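Ral guanine nucleotide dissociation stimulator-like 2 (Mus musculus, PDB 4JGW) probably acts as a guanine nucleotide exchange factor and as an effector of Ras or Rap, associating with GTP-bound Rap1A and H-Ras in vitro. Local coordinates at residues A[391-394]-A[395-399]; A[442-445]-A[446-449]; A[321-324]-A[325-328]; A[145-148]-A[149-153]. All blocks are in the same frame, centred on the assembly; numbering follows the deposited sequence.

Interaction 1: A[391-394]-A[395-399]; sequences LGTF and LKDLV
L391 and L395 meet one turn apart where helix 392-404 begins, a local i to i+4 contact in the CDC25-homology domain. The CG atoms of L391 and L395 lie 4.0 Å apart, and the two side chains meet at a slant. With chi1 at -170°, L391 CG swings away from its backbone N to the carbonyl side, where L395 CG meets it. L395 CG also sits 3.5 Å from L391 O. That oxygen, L391 O, is taken by L395 N at 3.0 Å. K396 N, D397 N and L398 N bond in turn to the carbonyls of G392, T393 and F394. L398 folds back so that its CB, CG and CD1 all lie 3.4 Å from F394 O. Both leucines of the first pair and L398 also touch C226, while the F394 ring leaves for helix 416-436, where it meets I425, L429 and L432. On the exposed side D397 OD2 comes within 3.1 Å of T393 O; as both are acceptors, this is no hydrogen bond. L395, D397 and L398 fit the family signature of Ras-type exchange factors. Backbone bonding thus occupies the carbonyls of the first turn, its apolar side is set against neighbouring helices and loop, and the D397 carboxylate probably feels some repulsion from T393 O.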
ATOM      1  N   LEU A 391       2.669   1.186   7.376  1.00 31.48           N
ATOM      2  CA  LEU A 391       1.570   0.696   6.548  1.00 31.58           C
ATOM      3  C   LEU A 391       0.270   0.484   7.330  1.00 31.74           C
ATOM      4  O   LEU A 391      -0.822   0.623   6.775  1.00 31.53           O
ATOM      5  CB  LEU A 391       1.984  -0.589   5.820  1.00 31.49           C
ATOM      6  CG  LEU A 391       1.074  -1.146   4.718  1.00 31.38           C
ATOM      7  CD1 LEU A 391       0.798  -0.114   3.624  1.00 31.09           C
ATOM      8  CD2 LEU A 391       1.683  -2.403   4.125  1.00 31.23           C
ATOM      9  N   GLY A 392       0.401   0.165   8.617  1.00 32.01           N
ATOM     10  CA  GLY A 392      -0.744  -0.123   9.488  1.00 32.30           C
ATOM     11  C   GLY A 392      -1.844   0.924   9.482  1.00 32.48           C
ATOM     12  O   GLY A 392      -3.023   0.588   9.598  1.00 32.45           O
ATOM     13  N   THR A 393      -1.456   2.188   9.345  1.00 32.83           N
ATOM     14  CA  THR A 393      -2.403   3.301   9.279  1.00 33.21           C
ATOM     15  C   THR A 393      -3.238   3.261   7.993  1.00 33.20           C
ATOM     16  O   THR A 393      -4.428   3.579   8.011  1.00 33.38           O
ATOM     17  CB  THR A 393      -1.681   4.660   9.399  1.00 33.31           C
ATOM     18  OG1 THR A 393      -0.681   4.584  10.424  1.00 34.02           O
ATOM     19  CG2 THR A 393      -2.667   5.772   9.747  1.00 33.76           C
ATOM     20  N   PHE A 394      -2.607   2.871   6.886  1.00 33.16           N
ATOM     21  CA  PHE A 394      -3.300   2.714   5.609  1.00 33.16           C
ATOM     22  C   PHE A 394      -4.189   1.474   5.612  1.00 33.30           C
ATOM     23  O   PHE A 394      -5.274   1.478   5.028  1.00 33.05           O
ATOM     24  CB  PHE A 394      -2.300   2.652   4.449  1.00 33.13           C
ATOM     25  CG  PHE A 394      -1.613   3.959   4.172  1.00 32.85           C
ATOM     26  CD1 PHE A 394      -0.433   4.295   4.830  1.00 32.57           C
ATOM     27  CD2 PHE A 394      -2.152   4.862   3.260  1.00 32.50           C
ATOM     28  CE1 PHE A 394       0.200   5.507   4.581  1.00 32.48           C
ATOM     29  CE2 PHE A 394      -1.525   6.077   3.004  1.00 32.26           C
ATOM     30  CZ  PHE A 394      -0.347   6.399   3.666  1.00 32.46           C
ATOM     31  N   LEU A 395      -3.723   0.416   6.275  1.00 33.41           N
ATOM     32  CA  LEU A 395      -4.506  -0.808   6.415  1.00 33.68           C
ATOM     33  C   LEU A 395      -5.761  -0.565   7.257  1.00 33.88           C
ATOM     34  O   LEU A 395      -6.823  -1.113   6.962  1.00 33.73           O
ATOM     35  CB  LEU A 395      -3.661  -1.941   7.009  1.00 33.56           C
ATOM     36  CG  LEU A 395      -2.435  -2.406   6.213  1.00 33.61           C
ATOM     37  CD1 LEU A 395      -1.611  -3.382   7.033  1.00 33.40           C
ATOM     38  CD2 LEU A 395      -2.823  -3.026   4.873  1.00 33.69           C
ATOM     39  N   LYS A 396      -5.630   0.279   8.280  1.00 34.21           N
ATOM     40  CA  LYS A 396      -6.745   0.628   9.157  1.00 34.75           C
ATOM     41  C   LYS A 396      -7.789   1.490   8.442  1.00 34.95           C
ATOM     42  O   LYS A 396      -8.989   1.211   8.524  1.00 35.04           O
ATOM     43  CB  LYS A 396      -6.249   1.344  10.418  1.00 34.78           C
ATOM     44  CG  LYS A 396      -7.107   1.067  11.643  1.00 35.29           C
ATOM     45  CD  LYS A 396      -7.378   2.324  12.455  1.00 35.83           C
ATOM     46  CE  LYS A 396      -8.370   2.030  13.580  1.00 35.89           C
ATOM     47  NZ  LYS A 396      -9.105   3.243  14.027  1.00 36.24           N
ATOM     48  N   ASP A 397      -7.332   2.532   7.748  1.00 35.10           N
ATOM     49  CA  ASP A 397      -8.223   3.404   6.979  1.00 35.34           C
ATOM     50  C   ASP A 397      -9.023   2.622   5.940  1.00 35.26           C
ATOM     51  O   ASP A 397     -10.212   2.883   5.738  1.00 35.21           O
ATOM     52  CB  ASP A 397      -7.437   4.530   6.297  1.00 35.40           C
ATOM     53  CG  ASP A 397      -6.856   5.525   7.287  1.00 36.08           C
ATOM     54  OD1 ASP A 397      -7.435   5.702   8.381  1.00 37.07           O
ATOM     55  OD2 ASP A 397      -5.816   6.135   6.965  1.00 36.24           O
ATOM     56  N   LEU A 398      -8.365   1.657   5.299  1.00 35.20           N
ATOM     57  CA  LEU A 398      -9.004   0.814   4.293  1.00 35.27           C
ATOM     58  C   LEU A 398      -9.982  -0.197   4.892  1.00 35.49           C
ATOM     59  O   LEU A 398     -10.936  -0.606   4.226  1.00 35.39           O
ATOM     60  CB  LEU A 398      -7.958   0.127   3.410  1.00 35.10           C
ATOM     61  CG  LEU A 398      -7.333   1.044   2.347  1.00 35.04           C
ATOM     62  CD1 LEU A 398      -6.007   0.491   1.849  1.00 34.59           C
ATOM     63  CD2 LEU A 398      -8.288   1.288   1.180  1.00 34.63           C
ATOM     64  N   VAL A 399      -9.746  -0.590   6.142  1.00 35.83           N
ATOM     65  CA  VAL A 399     -10.697  -1.424   6.881  1.00 36.17           C
ATOM     66  C   VAL A 399     -11.918  -0.596   7.306  1.00 36.39           C
ATOM     67  O   VAL A 399     -13.052  -1.061   7.171  1.00 36.44           O
ATOM     68  CB  VAL A 399     -10.033  -2.160   8.086  1.00 36.21           C
ATOM     69  CG1 VAL A 399     -11.079  -2.737   9.028  1.00 36.11           C
ATOM     70  CG2 VAL A 399      -9.121  -3.276   7.597  1.00 36.03           C
TER

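Interaction 2: A[442-445]-A[446-449]; sequences RPNS and DIQQ
N444 reaches I447 and D446 from the residue just before helix 445-453. Its CB already touches the isoleucine, 4.0 Å from I447 CD1, and a chi1 of -179° carries CG anti to the backbone N and round to the helix end. There CG lies 3.6 Å from I447 CG1, the two side chains crossing at about a right angle. At the tip the amide divides its work. OD1 accepts from I447 N at 3.0 Å in a nearly straight bond (168°), although the donor stands above the carbonyl plane. A weak, strongly bent bond from D446 N, at 3.1 Å, reaches the same oxygen, and a water donates both to it and to D446 OD1. The other branch, N444 ND2, lies 3.5 Å from I447 CD1. The backbone joins in: N444 O accepts from Q448 N at 3.1 Å and S445 O from Q449 N. S445 OG gives a weak bond to D446 OD1. Q209 on helix 203-219 fixes the approach, its OE1 taking both N444 N and Q448 NE2. An asparagine whose side chain accepts from the first-turn amides in this way is a classic helix N-cap.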
ATOM      1  N   ARG A 442      23.335   1.943   0.946  1.00 44.50           N
ATOM      2  CA  ARG A 442      24.233   0.835   0.631  1.00 44.98           C
ATOM      3  C   ARG A 442      24.087  -0.304   1.644  1.00 44.91           C
ATOM      4  O   ARG A 442      24.057  -0.057   2.852  1.00 44.94           O
ATOM      5  CB  ARG A 442      25.689   1.317   0.604  1.00 45.24           C
ATOM      6  CG  ARG A 442      25.907   2.656  -0.102  1.00 46.55           C
ATOM      7  CD  ARG A 442      27.293   3.218   0.187  1.00 48.78           C
ATOM      8  NE  ARG A 442      27.349   4.668  -0.011  1.00 50.54           N
ATOM      9  CZ  ARG A 442      28.444   5.413   0.135  1.00 51.55           C
ATOM     10  NH1 ARG A 442      29.602   4.855   0.476  1.00 51.95           N
ATOM     11  NH2 ARG A 442      28.381   6.723  -0.068  1.00 51.80           N
ATOM     12  N   PRO A 443      23.996  -1.555   1.154  1.00 44.94           N
ATOM     13  CA  PRO A 443      23.912  -2.721   2.037  1.00 44.95           C
ATOM     14  C   PRO A 443      25.187  -2.964   2.849  1.00 44.98           C
ATOM     15  O   PRO A 443      26.253  -3.216   2.283  1.00 45.00           O
ATOM     16  CB  PRO A 443      23.646  -3.882   1.069  1.00 44.93           C
ATOM     17  CG  PRO A 443      24.113  -3.403  -0.253  1.00 44.99           C
ATOM     18  CD  PRO A 443      23.869  -1.929  -0.266  1.00 44.97           C
ATOM     19  N   ASN A 444      25.058  -2.864   4.170  1.00 44.93           N
ATOM     20  CA  ASN A 444      26.124  -3.191   5.110  1.00 44.90           C
ATOM     21  C   ASN A 444      26.036  -4.674   5.450  1.00 44.87           C
ATOM     22  O   ASN A 444      25.147  -5.090   6.196  1.00 44.90           O
ATOM     23  CB  ASN A 444      25.986  -2.328   6.374  1.00 44.89           C
ATOM     24  CG  ASN A 444      27.079  -2.592   7.402  1.00 44.94           C
ATOM     25  OD1 ASN A 444      27.324  -3.731   7.803  1.00 44.77           O
ATOM     26  ND2 ASN A 444      27.718  -1.522   7.859  1.00 45.08           N
ATOM     27  N   SER A 445      26.962  -5.461   4.904  1.00 44.84           N
ATOM     28  CA  SER A 445      26.929  -6.925   5.027  1.00 44.86           C
ATOM     29  C   SER A 445      26.846  -7.439   6.468  1.00 44.70           C
ATOM     30  O   SER A 445      26.142  -8.411   6.743  1.00 44.83           O
ATOM     31  CB  SER A 445      28.121  -7.562   4.301  1.00 44.87           C
ATOM     32  OG  SER A 445      29.346  -7.243   4.936  1.00 45.30           O
ATOM     33  N   ASP A 446      27.559  -6.784   7.381  1.00 44.60           N
ATOM     34  CA  ASP A 446      27.638  -7.253   8.768  1.00 44.50           C
ATOM     35  C   ASP A 446      26.428  -6.896   9.640  1.00 44.25           C
ATOM     36  O   ASP A 446      26.049  -7.680  10.510  1.00 44.20           O
ATOM     37  CB  ASP A 446      28.952  -6.822   9.426  1.00 44.57           C
ATOM     38  CG  ASP A 446      30.140  -7.633   8.931  1.00 45.02           C
ATOM     39  OD1 ASP A 446      30.663  -7.324   7.838  1.00 45.41           O
ATOM     40  OD2 ASP A 446      30.550  -8.581   9.635  1.00 45.43           O
ATOM     41  N   ILE A 447      25.826  -5.730   9.409  1.00 44.01           N
ATOM     42  CA  ILE A 447      24.570  -5.383  10.085  1.00 43.81           C
ATOM     43  C   ILE A 447      23.448  -6.295   9.585  1.00 43.81           C
ATOM     44  O   ILE A 447      22.633  -6.780  10.375  1.00 43.57           O
ATOM     45  CB  ILE A 447      24.175  -3.891   9.909  1.00 43.77           C
ATOM     46  CG1 ILE A 447      25.261  -2.976  10.483  1.00 43.41           C
ATOM     47  CG2 ILE A 447      22.829  -3.600  10.588  1.00 43.58           C
ATOM     48  CD1 ILE A 447      25.064  -1.502  10.189  1.00 43.11           C
ATOM     49  N   GLN A 448      23.431  -6.538   8.274  1.00 43.86           N
ATOM     50  CA  GLN A 448      22.452  -7.435   7.657  1.00 44.00           C
ATOM     51  C   GLN A 448      22.560  -8.860   8.202  1.00 44.06           C
ATOM     52  O   GLN A 448      21.542  -9.490   8.496  1.00 44.14           O
ATOM     53  CB  GLN A 448      22.581  -7.430   6.128  1.00 43.97           C
ATOM     54  CG  GLN A 448      22.108  -6.141   5.448  1.00 44.08           C
ATOM     55  CD  GLN A 448      20.606  -5.899   5.566  1.00 44.33           C
ATOM     56  OE1 GLN A 448      19.816  -6.832   5.729  1.00 44.45           O
ATOM     57  NE2 GLN A 448      20.210  -4.637   5.473  1.00 44.40           N
ATOM     58  N   GLN A 449      23.793  -9.352   8.344  1.00 44.06           N
ATOM     59  CA  GLN A 449      24.044 -10.687   8.895  1.00 44.17           C
ATOM     60  C   GLN A 449      23.567 -10.802  10.347  1.00 43.99           C
ATOM     61  O   GLN A 449      23.022 -11.834  10.743  1.00 44.02           O
ATOM     62  CB  GLN A 449      25.528 -11.061   8.778  1.00 44.26           C
ATOM     63  CG  GLN A 449      25.832 -12.527   9.097  1.00 44.87           C
ATOM     64  CD  GLN A 449      27.256 -12.937   8.752  1.00 45.51           C
ATOM     65  OE1 GLN A 449      28.210 -12.191   8.986  1.00 45.84           O
ATOM     66  NE2 GLN A 449      27.404 -14.137   8.199  1.00 45.59           N
TER
HETATM   67  O   HOH W   1      30.292  -4.401   7.508  1.00 55.08           O

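Interaction 3: A[321-324]-A[325-328]; sequences PIHR and LRAA
An inverse gamma turn centred on L325 breaks the chain between helix 320-323 and helix 326-330, and L325 is at the same time the N-cap residue of the second helix. The turn is closed by R326 N bonding to R324 O at 2.7 Å, with the N-H bent to 130° as so tight a turn demands. L325 N adds a weak bond of 3.3 Å to I322 O, tying the turn back to the preceding helix. The L325 side chain folds back under that helix: its CG lies 3.6 Å from P321 O, and its CD1 meets I322 CD1 at 4.1 Å. On the exposed side R326 returns towards H323. Its chain is bent at chi2 (-67°) and again at chi3, which brings NH2 over one face of the imidazole, 3.2 Å from H323 CE1 and displaced towards the rim of the ring. The guanidinium and ring planes are 68° apart, so the groups do not stack flat. The same NH2 makes a weak bond to H323 O at 3.3 Å. R324 turns elsewhere, its NH2 bonding to E470 O, while the E470 carboxylate accepts from A327 N and A328 N at the start of the second helix. Beneath the turn, I322 and L325 share V264 of helix 244-264 and the loop residue L265. L325 also touches R287 of helix 284-303 and V469 of helix 459-469, while P321 rests on S462 and S466 of that last helix, so the turn bridges three longer helices.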
ATOM      1  N   PRO A 321       5.942  -5.684  28.385  1.00 38.72           N
ATOM      2  CA  PRO A 321       7.170  -6.243  28.972  1.00 38.77           C
ATOM      3  C   PRO A 321       8.389  -5.303  28.971  1.00 38.81           C
ATOM      4  O   PRO A 321       9.387  -5.600  29.632  1.00 38.82           O
ATOM      5  CB  PRO A 321       7.445  -7.480  28.107  1.00 38.79           C
ATOM      6  CG  PRO A 321       6.752  -7.214  26.824  1.00 38.81           C
ATOM      7  CD  PRO A 321       5.536  -6.421  27.171  1.00 38.74           C
ATOM      8  N   ILE A 322       8.310  -4.191  28.242  1.00 38.81           N
ATOM      9  CA  ILE A 322       9.399  -3.208  28.215  1.00 38.81           C
ATOM     10  C   ILE A 322       9.063  -1.977  29.059  1.00 39.04           C
ATOM     11  O   ILE A 322       9.944  -1.393  29.696  1.00 38.99           O
ATOM     12  CB  ILE A 322       9.789  -2.807  26.760  1.00 38.74           C
ATOM     13  CG1 ILE A 322      10.144  -4.048  25.922  1.00 38.35           C
ATOM     14  CG2 ILE A 322      10.931  -1.784  26.748  1.00 38.58           C
ATOM     15  CD1 ILE A 322      11.228  -4.952  26.513  1.00 37.86           C
ATOM     16  N   HIS A 323       7.787  -1.595  29.060  1.00 39.36           N
ATOM     17  CA  HIS A 323       7.287  -0.508  29.905  1.00 39.68           C
ATOM     18  C   HIS A 323       7.492  -0.831  31.389  1.00 39.88           C
ATOM     19  O   HIS A 323       7.827   0.054  32.178  1.00 39.99           O
ATOM     20  CB  HIS A 323       5.804  -0.246  29.610  1.00 39.71           C
ATOM     21  CG  HIS A 323       5.250   0.965  30.295  1.00 39.82           C
ATOM     22  ND1 HIS A 323       5.485   2.248  29.845  1.00 40.05           N
ATOM     23  CD2 HIS A 323       4.464   1.089  31.391  1.00 39.88           C
ATOM     24  CE1 HIS A 323       4.873   3.109  30.639  1.00 40.30           C
ATOM     25  NE2 HIS A 323       4.247   2.432  31.585  1.00 40.09           N
ATOM     26  N   ARG A 324       7.299  -2.105  31.741  1.00 40.06           N
ATOM     27  CA  ARG A 324       7.478  -2.629  33.105  1.00 40.32           C
ATOM     28  C   ARG A 324       8.826  -2.317  33.751  1.00 40.37           C
ATOM     29  O   ARG A 324       8.920  -2.193  34.975  1.00 40.36           O
ATOM     30  CB  ARG A 324       7.328  -4.150  33.099  1.00 40.27           C
ATOM     31  CG  ARG A 324       5.926  -4.671  33.316  1.00 40.75           C
ATOM     32  CD  ARG A 324       5.962  -6.133  33.744  1.00 40.77           C
ATOM     33  NE  ARG A 324       6.247  -6.273  35.173  1.00 41.25           N
ATOM     34  CZ  ARG A 324       7.437  -6.569  35.692  1.00 41.32           C
ATOM     35  NH1 ARG A 324       8.492  -6.770  34.911  1.00 41.24           N
ATOM     36  NH2 ARG A 324       7.571  -6.669  37.008  1.00 41.60           N
ATOM     37  N   LEU A 325       9.866  -2.219  32.927  1.00 40.45           N
ATOM     38  CA  LEU A 325      11.246  -2.173  33.408  1.00 40.51           C
ATOM     39  C   LEU A 325      11.625  -0.809  33.989  1.00 40.54           C
ATOM     40  O   LEU A 325      12.430  -0.075  33.413  1.00 40.54           O
ATOM     41  CB  LEU A 325      12.211  -2.596  32.292  1.00 40.47           C
ATOM     42  CG  LEU A 325      11.884  -3.904  31.559  1.00 40.59           C
ATOM     43  CD1 LEU A 325      12.677  -4.011  30.266  1.00 40.40           C
ATOM     44  CD2 LEU A 325      12.108  -5.133  32.441  1.00 40.37           C
ATOM     45  N   ARG A 326      11.048  -0.500  35.149  1.00 40.62           N
ATOM     46  CA  ARG A 326      11.192   0.815  35.784  1.00 40.74           C
ATOM     47  C   ARG A 326      12.589   1.117  36.313  1.00 40.56           C
ATOM     48  O   ARG A 326      12.977   2.283  36.408  1.00 40.60           O
ATOM     49  CB  ARG A 326      10.145   1.003  36.892  1.00 40.86           C
ATOM     50  CG  ARG A 326       8.744   1.312  36.368  1.00 41.65           C
ATOM     51  CD  ARG A 326       8.706   2.679  35.690  1.00 42.93           C
ATOM     52  NE  ARG A 326       8.067   2.617  34.380  1.00 44.14           N
ATOM     53  CZ  ARG A 326       8.305   3.466  33.383  1.00 44.72           C
ATOM     54  NH1 ARG A 326       9.177   4.455  33.531  1.00 45.38           N
ATOM     55  NH2 ARG A 326       7.674   3.319  32.228  1.00 44.99           N
ATOM     56  N   ALA A 327      13.338   0.071  36.657  1.00 40.40           N
ATOM     57  CA  ALA A 327      14.722   0.236  37.093  1.00 40.32           C
ATOM     58  C   ALA A 327      15.591   0.639  35.904  1.00 40.24           C
ATOM     59  O   ALA A 327      16.394   1.570  36.002  1.00 40.18           O
ATOM     60  CB  ALA A 327      15.243  -1.040  37.742  1.00 40.31           C
ATOM     61  N   ALA A 328      15.407  -0.060  34.786  1.00 40.19           N
ATOM     62  CA  ALA A 328      16.114   0.242  33.542  1.00 40.24           C
ATOM     63  C   ALA A 328      15.759   1.635  33.019  1.00 40.30           C
ATOM     64  O   ALA A 328      16.650   2.417  32.685  1.00 40.23           O
ATOM     65  CB  ALA A 328      15.821  -0.818  32.495  1.00 40.09           C
TER

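Interaction 4: A[145-148]-A[149-153]; sequences ESFL and LRTGY
T151 holds OG1 between its backbone N and carbonyl carbon (chi1 52°), which aims the hydroxyl back at F147 O one turn earlier. OG1 donates to F147 O at 2.8 Å; T151 N donates to the same oxygen at 3.1 Å, giving that carbonyl two partners from one residue. The threonine methyl, CG2, meets F147 CE1 at 3.9 Å. R150, with CG anti to its backbone N, bends at chi3 so that its guanidinium lays one face over S146 O and F147 CA, both offset towards the rim. Its NE forms a salt bridge with E104, and NH2 donates to a water at 2.9 Å; that water gives a weak bond to S146 OG, whose main partner is D142 O. L149 CD1 folds against E145 O at 3.3 Å. At the end of the helix, G152 turns with positive phi (70°) and Y153 N bonds to L148 O at 3.0 Å, almost straight at 172°. A weak bond from G152 N to L149 O lies inside it. L148 and Y153 run side by side, with L148 CD2 at 3.9 Å from Y153 CB. L148 also touches I167 of helix 164-172, and the F147 ring packs on helix 108-128. The nested 6→1 and 5→2 bonds, the glycine and the apolar pair spanning them make a Schellman motif, which ends helix 138-151 of the N-terminal REM domain.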
ATOM      1  N   GLU A 145      -6.515 -12.050 -29.050  1.00 54.06           N
ATOM      2  CA  GLU A 145      -5.661 -11.997 -30.240  1.00 54.28           C
ATOM      3  C   GLU A 145      -6.297 -12.632 -31.482  1.00 54.34           C
ATOM      4  O   GLU A 145      -5.933 -12.291 -32.607  1.00 54.34           O
ATOM      5  CB  GLU A 145      -4.251 -12.550 -29.960  1.00 54.27           C
ATOM      6  CG  GLU A 145      -4.068 -14.055 -30.107  1.00 54.56           C
ATOM      7  CD  GLU A 145      -2.600 -14.464 -30.057  1.00 55.21           C
ATOM      8  OE1 GLU A 145      -1.987 -14.373 -28.970  1.00 55.25           O
ATOM      9  OE2 GLU A 145      -2.060 -14.878 -31.106  1.00 55.25           O
ATOM     10  N   SER A 146      -7.254 -13.536 -31.270  1.00 54.46           N
ATOM     11  CA  SER A 146      -8.046 -14.088 -32.368  1.00 54.65           C
ATOM     12  C   SER A 146      -9.039 -13.049 -32.882  1.00 54.72           C
ATOM     13  O   SER A 146      -9.372 -13.039 -34.064  1.00 54.80           O
ATOM     14  CB  SER A 146      -8.780 -15.362 -31.943  1.00 54.65           C
ATOM     15  OG  SER A 146      -9.787 -15.083 -30.984  1.00 54.90           O
ATOM     16  N   PHE A 147      -9.505 -12.181 -31.983  1.00 54.83           N
ATOM     17  CA  PHE A 147     -10.398 -11.078 -32.338  1.00 54.94           C
ATOM     18  C   PHE A 147      -9.689 -10.034 -33.198  1.00 55.12           C
ATOM     19  O   PHE A 147     -10.277  -9.491 -34.137  1.00 55.15           O
ATOM     20  CB  PHE A 147     -10.985 -10.433 -31.072  1.00 54.87           C
ATOM     21  CG  PHE A 147     -11.433  -9.007 -31.261  1.00 54.71           C
ATOM     22  CD1 PHE A 147     -12.691  -8.720 -31.786  1.00 54.59           C
ATOM     23  CD2 PHE A 147     -10.597  -7.948 -30.916  1.00 54.55           C
ATOM     24  CE1 PHE A 147     -13.104  -7.402 -31.966  1.00 54.40           C
ATOM     25  CE2 PHE A 147     -11.002  -6.629 -31.094  1.00 54.32           C
ATOM     26  CZ  PHE A 147     -12.258  -6.356 -31.619  1.00 54.32           C
ATOM     27  N   LEU A 148      -8.428  -9.761 -32.866  1.00 55.34           N
ATOM     28  CA  LEU A 148      -7.625  -8.747 -33.552  1.00 55.53           C
ATOM     29  C   LEU A 148      -7.252  -9.153 -34.977  1.00 55.70           C
ATOM     30  O   LEU A 148      -7.304  -8.331 -35.894  1.00 55.74           O
ATOM     31  CB  LEU A 148      -6.363  -8.422 -32.741  1.00 55.50           C
ATOM     32  CG  LEU A 148      -6.551  -7.687 -31.408  1.00 55.41           C
ATOM     33  CD1 LEU A 148      -5.379  -7.942 -30.479  1.00 55.16           C
ATOM     34  CD2 LEU A 148      -6.754  -6.190 -31.621  1.00 55.32           C
ATOM     35  N   LEU A 149      -6.878 -10.420 -35.150  1.00 55.94           N
ATOM     36  CA  LEU A 149      -6.528 -10.967 -36.463  1.00 56.14           C
ATOM     37  C   LEU A 149      -7.760 -11.147 -37.347  1.00 56.16           C
ATOM     38  O   LEU A 149      -7.679 -11.012 -38.568  1.00 56.25           O
ATOM     39  CB  LEU A 149      -5.786 -12.302 -36.311  1.00 56.21           C
ATOM     40  CG  LEU A 149      -4.254 -12.316 -36.207  1.00 56.51           C
ATOM     41  CD1 LEU A 149      -3.735 -11.634 -34.942  1.00 56.85           C
ATOM     42  CD2 LEU A 149      -3.744 -13.749 -36.277  1.00 56.80           C
ATOM     43  N   ARG A 150      -8.891 -11.445 -36.713  1.00 56.24           N
ATOM     44  CA  ARG A 150     -10.172 -11.635 -37.394  1.00 56.31           C
ATOM     45  C   ARG A 150     -10.713 -10.318 -37.953  1.00 56.36           C
ATOM     46  O   ARG A 150     -11.341 -10.300 -39.014  1.00 56.42           O
ATOM     47  CB  ARG A 150     -11.179 -12.237 -36.417  1.00 56.35           C
ATOM     48  CG  ARG A 150     -12.268 -13.094 -37.033  1.00 56.45           C
ATOM     49  CD  ARG A 150     -12.799 -14.082 -36.000  1.00 56.71           C
ATOM     50  NE  ARG A 150     -13.250 -13.414 -34.778  1.00 56.82           N
ATOM     51  CZ  ARG A 150     -13.113 -13.909 -33.548  1.00 56.98           C
ATOM     52  NH1 ARG A 150     -12.524 -15.083 -33.351  1.00 56.97           N
ATOM     53  NH2 ARG A 150     -13.558 -13.219 -32.506  1.00 56.96           N
ATOM     54  N   THR A 151     -10.468  -9.226 -37.231  1.00 56.36           N
ATOM     55  CA  THR A 151     -10.907  -7.894 -37.650  1.00 56.37           C
ATOM     56  C   THR A 151      -9.856  -7.173 -38.497  1.00 56.36           C
ATOM     57  O   THR A 151     -10.153  -6.167 -39.146  1.00 56.43           O
ATOM     58  CB  THR A 151     -11.297  -7.005 -36.441  1.00 56.39           C
ATOM     59  OG1 THR A 151     -10.238  -7.008 -35.475  1.00 56.44           O
ATOM     60  CG2 THR A 151     -12.578  -7.510 -35.787  1.00 56.21           C
ATOM     61  N   GLY A 152      -8.630  -7.697 -38.487  1.00 56.34           N
ATOM     62  CA  GLY A 152      -7.523  -7.120 -39.248  1.00 56.29           C
ATOM     63  C   GLY A 152      -7.045  -5.793 -38.690  1.00 56.26           C
ATOM     64  O   GLY A 152      -6.806  -4.844 -39.441  1.00 56.24           O
ATOM     65  N   TYR A 153      -6.906  -5.730 -37.368  1.00 56.23           N
ATOM     66  CA  TYR A 153      -6.474  -4.514 -36.683  1.00 56.20           C
ATOM     67  C   TYR A 153      -4.963  -4.325 -36.802  1.00 56.23           C
ATOM     68  O   TYR A 153      -4.198  -5.288 -36.724  1.00 56.23           O
ATOM     69  CB  TYR A 153      -6.894  -4.557 -35.209  1.00 56.15           C
ATOM     70  CG  TYR A 153      -6.752  -3.237 -34.479  1.00 56.02           C
ATOM     71  CD1 TYR A 153      -7.767  -2.282 -34.521  1.00 55.76           C
ATOM     72  CD2 TYR A 153      -5.603  -2.947 -33.741  1.00 55.88           C
ATOM     73  CE1 TYR A 153      -7.642  -1.070 -33.851  1.00 55.72           C
ATOM     74  CE2 TYR A 153      -5.467  -1.736 -33.069  1.00 55.85           C
ATOM     75  CZ  TYR A 153      -6.490  -0.804 -33.127  1.00 55.79           C
ATOM     76  OH  TYR A 153      -6.360   0.394 -32.465  1.00 55.96           O
TER
HETATM   77  O   HOH W   2     -12.633 -13.723 -29.756  1.00 36.18           O

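Along the chain the order is interaction 4, then 3, 1 and 2. Interaction 4 closes a helix of the N-terminal Ras-GEF (REM) region, whereas the other three belong to the CDC25-homology region. Interactions 1, 2 and 3 are spaced almost evenly, with centres about 30 Å apart and no direct touch. Interaction 3 and interaction 4 lie on opposite sides of the chain's centre, 71 Å between centres; interaction 1, only 9 Å from that centre, is in between. Helix 244-264 links interactions 1 and 3, since both pack on it. Together they mark helix starts, a break between helices and a helix end in an elongated, largely helical exchange-factor fragment.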